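Local structure of metallophosphoesterase TT1561-like domain-containing protein (2YVT) at residues K80-I85 / K104-A109; V122-F127 / L154-W159. The protein is of unknown function but belongs to the calcineurin-like metallophosphoesterase superfamily, so it probably hydrolyses phosphoesters with the help of bound metal ions. All blocks are in the same frame, centred on the assembly; numbering follows the deposited sequence.

Contact 1 of 2, residues K80-I85 / K104-A109; sequences KFFREI and KIFLRA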
loop_
_atom_site.group_PDB
_atom_site.type_symbol
_atom_site.label_atom_id
_atom_site.label_comp_id
_atom_site.label_asym_id
_atom_site.label_seq_id
_atom_site.Cartn_x
_atom_site.Cartn_y
_atom_site.Cartn_z
ATOM N N LYS A 80 12.036 6.164 11.094
ATOM C CA LYS A 80 13.026 5.134 10.775
ATOM C C LYS A 80 12.713 4.458 9.447
ATOM O O LYS A 80 13.618 4.191 8.648
ATOM C CB LYS A 80 13.099 4.099 11.898
ATOM C CG LYS A 80 14.199 3.073 11.732
ATOM C CD LYS A 80 14.194 2.162 12.937
ATOM C CE LYS A 80 15.160 1.006 12.804
ATOM N NZ LYS A 80 15.030 0.137 14.017
ATOM N N PHE A 81 11.428 4.207 9.199
ATOM C CA PHE A 81 11.011 3.638 7.923
ATOM C C PHE A 81 11.396 4.557 6.757
ATOM O O PHE A 81 11.981 4.103 5.780
ATOM C CB PHE A 81 9.500 3.383 7.912
ATOM C CG PHE A 81 8.944 3.095 6.539
ATOM C CD1 PHE A 81 9.048 1.829 5.982
ATOM C CD2 PHE A 81 8.309 4.099 5.808
ATOM C CE1 PHE A 81 8.534 1.559 4.711
ATOM C CE2 PHE A 81 7.790 3.838 4.539
ATOM C CZ PHE A 81 7.910 2.568 3.989
ATOM N N PHE A 82 11.064 5.843 6.845
ATOM C CA PHE A 82 11.384 6.716 5.722
ATOM C C PHE A 82 12.881 6.838 5.497
ATOM O O PHE A 82 13.336 6.831 4.354
ATOM C CB PHE A 82 10.716 8.081 5.853
ATOM C CG PHE A 82 9.243 8.042 5.589
ATOM C CD1 PHE A 82 8.766 7.852 4.292
ATOM C CD2 PHE A 82 8.330 8.168 6.626
ATOM C CE1 PHE A 82 7.392 7.799 4.034
ATOM C CE2 PHE A 82 6.955 8.118 6.384
ATOM C CZ PHE A 82 6.485 7.931 5.081
ATOM N N ARG A 83 13.650 6.891 6.581
ATOM C CA ARG A 83 15.107 6.935 6.451
ATOM C C ARG A 83 15.648 5.671 5.768
ATOM O O ARG A 83 16.395 5.752 4.795
ATOM C CB ARG A 83 15.772 7.146 7.820
ATOM C CG ARG A 83 17.283 6.956 7.806
ATOM C CD ARG A 83 17.929 7.429 9.098
ATOM N NE ARG A 83 17.387 6.753 10.276
ATOM C CZ ARG A 83 17.767 5.555 10.719
ATOM N NH1 ARG A 83 18.705 4.854 10.088
ATOM N NH2 ARG A 83 17.194 5.047 11.804
ATOM N N GLU A 84 15.254 4.501 6.269
ATOM C CA GLU A 84 15.847 3.256 5.787
ATOM C C GLU A 84 15.377 2.886 4.387
ATOM O O GLU A 84 16.147 2.362 3.586
ATOM C CB GLU A 84 15.646 2.125 6.806
ATOM C CG GLU A 84 16.380 2.419 8.111
ATOM C CD GLU A 84 16.687 1.194 8.946
ATOM O OE1 GLU A 84 16.445 0.065 8.497
ATOM O OE2 GLU A 84 17.180 1.380 10.073
ATOM N N ILE A 85 14.119 3.187 4.076
ATOM C CA ILE A 85 13.656 3.045 2.700
ATOM C C ILE A 85 14.322 4.084 1.791
ATOM O O ILE A 85 14.776 3.751 0.699
ATOM C CB ILE A 85 12.117 3.137 2.600
ATOM C CG1 ILE A 85 11.476 1.905 3.240
ATOM C CG2 ILE A 85 11.667 3.285 1.133
ATOM C CD1 ILE A 85 11.778 0.572 2.524
ATOM N N LYS A 104 -2.882 11.754 10.029
ATOM C CA LYS A 104 -2.218 13.058 10.181
ATOM C C LYS A 104 -0.752 12.902 10.598
ATOM O O LYS A 104 0.107 13.656 10.147
ATOM C CB LYS A 104 -2.994 13.970 11.143
ATOM C CG LYS A 104 -4.384 14.380 10.586
ATOM C CD LYS A 104 -5.110 15.396 11.466
ATOM C CE LYS A 104 -6.458 15.816 10.873
ATOM N NZ LYS A 104 -7.461 14.710 10.779
ATOM N N ILE A 105 -0.471 11.907 11.443
ATOM C CA ILE A 105 0.896 11.625 11.880
ATOM C C ILE A 105 1.706 10.964 10.754
ATOM O O ILE A 105 2.872 11.297 10.525
ATOM C CB ILE A 105 0.898 10.777 13.174
ATOM C CG1 ILE A 105 0.316 11.625 14.313
ATOM C CG2 ILE A 105 2.310 10.265 13.503
ATOM C CD1 ILE A 105 0.215 10.917 15.650
ATOM N N PHE A 106 1.079 10.037 10.037
ATOM C CA PHE A 106 1.726 9.402 8.907
ATOM C C PHE A 106 2.135 10.442 7.853
ATOM O O PHE A 106 3.256 10.417 7.347
ATOM C CB PHE A 106 0.802 8.355 8.280
ATOM C CG PHE A 106 1.411 7.660 7.116
ATOM C CD1 PHE A 106 2.335 6.643 7.305
ATOM C CD2 PHE A 106 1.091 8.053 5.822
ATOM C CE1 PHE A 106 2.925 6.007 6.204
ATOM C CE2 PHE A 106 1.674 7.436 4.734
ATOM C CZ PHE A 106 2.591 6.419 4.923
ATOM N N LEU A 107 1.226 11.357 7.533
ATOM C CA LEU A 107 1.523 12.368 6.518
ATOM C C LEU A 107 2.547 13.397 6.996
ATOM O O LEU A 107 3.340 13.893 6.200
ATOM C CB LEU A 107 0.245 13.046 6.024
ATOM C CG LEU A 107 -0.693 12.102 5.264
ATOM C CD1 LEU A 107 -1.954 12.842 4.825
ATOM C CD2 LEU A 107 -0.018 11.419 4.081
ATOM N N ARG A 108 2.554 13.687 8.295
ATOM C CA ARG A 108 3.602 14.541 8.840
ATOM C C ARG A 108 4.977 13.891 8.674
ATOM O O ARG A 108 5.940 14.560 8.299
ATOM C CB ARG A 108 3.319 14.899 10.301
ATOM C CG ARG A 108 4.440 15.686 10.960
ATOM C CD ARG A 108 4.601 17.088 10.395
ATOM N NE ARG A 108 5.855 17.682 10.864
ATOM C CZ ARG A 108 6.226 18.934 10.633
ATOM N NH1 ARG A 108 5.432 19.760 9.965
ATOM N NH2 ARG A 108 7.399 19.377 11.085
ATOM N N ALA A 109 5.064 12.587 8.933
ATOM C CA ALA A 109 6.310 11.855 8.722
ATOM C C ALA A 109 6.728 11.889 7.251
ATOM O O ALA A 109 7.904 12.099 6.944
ATOM C CB ALA A 109 6.188 10.414 9.229
#
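Phe82 meets Phe106 and Ala109 where helix 65-86 packs on helix 103-112. The CB of Phe82 points toward the second helix, and CG stands anti to the carbonyl carbon (chi1 -74°), which carries the ring toward helix 103-112. Beyond CG, Phe82 CD2 lies 4.0 Å from Ala109 O. CE2 comes closer, 3.7 Å from Ala109 CB. At the tip, Phe82 CZ lies 4.2 Å from Phe106 CZ. The two rings are oblique, with centroids 6.0 Å apart and planes at 49°, so the pair is neither a stack nor a T-shaped arrangement. One face of the Phe82 ring is covered from within its own helix by Phe81, whose CD2 sits 3.9 Å above the ring centre. The closest CA atoms, those of Phe82 and Ala109, are 7.8 Å apart, and the Phe82 ring lies between the helices with its CE2 edge against the Ala109 methyl. Ile120 of strand 120-122 also touches Phe82, and Leu78 of helix 65-86 touches Phe106, placing the pair beside the edge strand of the six-stranded sheet. No hydrogen bond or salt bridge joins the segments: all three touching residues are buried, so the association rests on apolar packing.

Contact 2 of 2, residues V122-F127 / L154-W159; sequences VLHEGF and LKYPRW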
loop_
_atom_site.group_PDB
_atom_site.type_symbol
_atom_site.label_atom_id
_atom_site.label_comp_id
_atom_site.label_asym_id
_atom_site.label_seq_id
_atom_site.Cartn_x
_atom_site.Cartn_y
_atom_site.Cartn_z
ATOM N N VAL A 122 4.746 9.590 -1.055
ATOM C CA VAL A 122 3.592 8.902 -0.490
ATOM C C VAL A 122 2.374 9.211 -1.354
ATOM O O VAL A 122 2.098 10.379 -1.657
ATOM C CB VAL A 122 3.335 9.321 0.984
ATOM C CG1 VAL A 122 1.972 8.838 1.453
ATOM C CG2 VAL A 122 4.435 8.780 1.886
ATOM N N LEU A 123 1.665 8.159 -1.764
ATOM C CA LEU A 123 0.445 8.306 -2.550
ATOM C C LEU A 123 -0.726 7.793 -1.748
ATOM O O LEU A 123 -0.834 6.599 -1.470
ATOM C CB LEU A 123 0.544 7.540 -3.874
ATOM C CG LEU A 123 1.617 7.995 -4.854
ATOM C CD1 LEU A 123 1.576 7.098 -6.072
ATOM C CD2 LEU A 123 1.427 9.450 -5.245
ATOM N N HIS A 124 -1.585 8.713 -1.343
ATOM C CA HIS A 124 -2.796 8.345 -0.641
ATOM C C HIS A 124 -3.879 9.357 -0.967
ATOM O O HIS A 124 -3.764 10.536 -0.617
ATOM C CB HIS A 124 -2.573 8.258 0.874
ATOM C CG HIS A 124 -3.809 7.883 1.630
ATOM N ND1 HIS A 124 -4.496 6.709 1.392
ATOM C CD2 HIS A 124 -4.503 8.536 2.592
ATOM C CE1 HIS A 124 -5.550 6.648 2.187
ATOM N NE2 HIS A 124 -5.584 7.749 2.918
ATOM N N GLU A 125 -4.921 8.885 -1.653
ATOM C CA GLU A 125 -5.967 9.765 -2.200
ATOM C C GLU A 125 -5.350 10.785 -3.162
ATOM O O GLU A 125 -5.754 11.950 -3.216
ATOM C CB GLU A 125 -6.745 10.468 -1.089
ATOM C CG GLU A 125 -7.200 9.541 0.018
ATOM C CD GLU A 125 -7.959 10.266 1.083
ATOM O OE1 GLU A 125 -8.981 10.881 0.744
ATOM O OE2 GLU A 125 -7.527 10.236 2.251
ATOM N N GLY A 126 -4.365 10.327 -3.926
ATOM C CA GLY A 126 -3.602 11.207 -4.787
ATOM C C GLY A 126 -2.842 10.447 -5.845
ATOM O O GLY A 126 -2.964 9.214 -5.974
ATOM N N PHE A 127 -2.040 11.191 -6.596
ATOM C CA PHE A 127 -1.481 10.673 -7.824
ATOM C C PHE A 127 -0.156 11.336 -8.113
ATOM O O PHE A 127 0.138 12.415 -7.596
ATOM C CB PHE A 127 -2.443 10.955 -8.976
ATOM C CG PHE A 127 -2.600 12.419 -9.275
ATOM C CD1 PHE A 127 -1.859 13.016 -10.291
ATOM C CD2 PHE A 127 -3.473 13.204 -8.526
ATOM C CE1 PHE A 127 -2.000 14.379 -10.566
ATOM C CE2 PHE A 127 -3.614 14.576 -8.790
ATOM C CZ PHE A 127 -2.873 15.157 -9.814
ATOM N N LEU A 154 -6.738 3.139 9.552
ATOM C CA LEU A 154 -7.220 3.734 8.307
ATOM C C LEU A 154 -8.245 2.807 7.668
ATOM O O LEU A 154 -7.901 1.731 7.175
ATOM C CB LEU A 154 -6.078 3.974 7.311
ATOM C CG LEU A 154 -4.883 4.824 7.714
ATOM C CD1 LEU A 154 -4.068 5.132 6.454
ATOM C CD2 LEU A 154 -5.359 6.093 8.405
ATOM N N LYS A 155 -9.503 3.231 7.696
ATOM C CA LYS A 155 -10.601 2.509 7.044
ATOM C C LYS A 155 -11.449 3.512 6.269
ATOM O O LYS A 155 -11.726 4.608 6.758
ATOM C CB LYS A 155 -11.486 1.791 8.074
ATOM C CG LYS A 155 -10.790 0.712 8.891
ATOM C CD LYS A 155 -11.843 -0.123 9.628
ATOM C CE LYS A 155 -11.237 -1.283 10.385
ATOM N NZ LYS A 155 -12.288 -2.063 11.103
ATOM N N TYR A 156 -11.845 3.147 5.053
ATOM C CA TYR A 156 -12.639 4.038 4.211
ATOM C C TYR A 156 -13.855 3.311 3.664
ATOM O O TYR A 156 -13.781 2.118 3.372
ATOM C CB TYR A 156 -11.794 4.571 3.059
ATOM C CG TYR A 156 -10.666 5.441 3.538
ATOM C CD1 TYR A 156 -10.895 6.778 3.859
ATOM C CD2 TYR A 156 -9.375 4.926 3.704
ATOM C CE1 TYR A 156 -9.871 7.594 4.322
ATOM C CE2 TYR A 156 -8.324 5.745 4.170
ATOM C CZ TYR A 156 -8.593 7.079 4.475
ATOM O OH TYR A 156 -7.597 7.899 4.939
ATOM N N PRO A 157 -14.983 4.028 3.538
ATOM C CA PRO A 157 -16.217 3.453 2.999
ATOM C C PRO A 157 -16.332 3.664 1.498
ATOM O O PRO A 157 -15.774 4.629 0.967
ATOM C CB PRO A 157 -17.295 4.269 3.710
ATOM C CG PRO A 157 -16.680 5.632 3.852
ATOM C CD PRO A 157 -15.181 5.421 3.986
ATOM N N ARG A 158 -17.079 2.778 0.835
ATOM C CA ARG A 158 -17.242 2.807 -0.618
ATOM C C ARG A 158 -17.594 4.196 -1.152
ATOM O O ARG A 158 -16.968 4.677 -2.096
ATOM C CB ARG A 158 -18.318 1.793 -1.056
ATOM C CG ARG A 158 -18.652 1.829 -2.531
ATOM C CD ARG A 158 -19.811 0.875 -2.855
ATOM N NE ARG A 158 -19.455 -0.530 -2.634
ATOM C CZ ARG A 158 -19.065 -1.363 -3.595
ATOM N NH1 ARG A 158 -18.964 -0.928 -4.848
ATOM N NH2 ARG A 158 -18.762 -2.626 -3.301
ATOM N N TRP A 159 -18.587 4.843 -0.543
ATOM C CA TRP A 159 -19.032 6.145 -1.043
ATOM C C TRP A 159 -17.889 7.161 -1.109
ATOM O O TRP A 159 -17.803 7.939 -2.047
ATOM C CB TRP A 159 -20.192 6.703 -0.206
ATOM C CG TRP A 159 -19.828 7.219 1.149
ATOM C CD1 TRP A 159 -19.924 6.544 2.321
ATOM C CD2 TRP A 159 -19.328 8.527 1.475
ATOM N NE1 TRP A 159 -19.529 7.342 3.363
ATOM C CE2 TRP A 159 -19.147 8.563 2.873
ATOM C CE3 TRP A 159 -19.008 9.666 0.719
ATOM C CZ2 TRP A 159 -18.663 9.694 3.542
ATOM C CZ3 TRP A 159 -18.527 10.798 1.380
ATOM C CH2 TRP A 159 -18.353 10.797 2.781
#
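A histidine-tyrosine hydrogen bond joins two backbones that stay far apart: His124 NE2 donates to Tyr156 OH over 2.9 Å, although the nearest CA atoms of the segments, Glu125 and Tyr156, are 10.9 Å from each other. The contact lies at a G1 beta bulge, in which Glu125 and Gly126 both face Gly138 of strand 134-144, and it reaches across to strand 155-157 of the same mixed sheet. The bond is nearly straight (165° at the hydrogen), and the hydroxyl oxygen lies only 5° out of the imidazole plane. The first torsion of His124 swings the imidazole to the far side from its backbone nitrogen, and it meets the tyrosine from the opposite direction. The rings themselves are oblique, their planes at 49°, and the edge of the imidazole also touches the tyrosine ring, His124 CE1 lying 3.5 Å from Tyr156 CE2.

Two further bonds fix this pair: His124 ND1 is engaged with Gly140 N, and Tyr156 OH with Glu150 OE2. The nearby Glu150 carboxylate would probably make the hydroxyl oxygen more negative and so a better acceptor for the imidazole N-H. Phe139 packs against both rings, edge-to-face in the case of Tyr156. A phenylalanine in place of Tyr156 would probably keep much of the ring packing but leave His124 NE2 and Glu150 without their shared hydroxyl partner.

Glu125 takes a smaller part; its OE1 is hydrogen-bonded to Tyr160 OH, outside the two segments. Its other oxygen, OE2, stands 3.6 Å from Tyr156 OH. Nearer the backbone, Glu125 CG sits 3.7 Å above the centre of the His124 imidazole.

After strands 7-12 and 35-39 with helices 21-31 and 46-57, the chain enters helix 65-86, then passes through strand 91-95 to helix 103-112, and contact 1 closes this 18-residue excursion. Contact 2 begins at the last residue of strand 120-122 and closes a longer loop of 26 residues through strands 126-130 and 134-144. The two are in series, neither nested nor crossed, and their centres lie about 17 Å apart. Val122 joins them: its CG1 is 3.6 Å from Phe106 CE2, and its CG2 3.8 Å from Phe82 CE1. Contact 1 ties helices 65-86 and 103-112 together beside edge strand 120-122, while contact 2 ties the exit from the six-stranded sheet to the seven-stranded one.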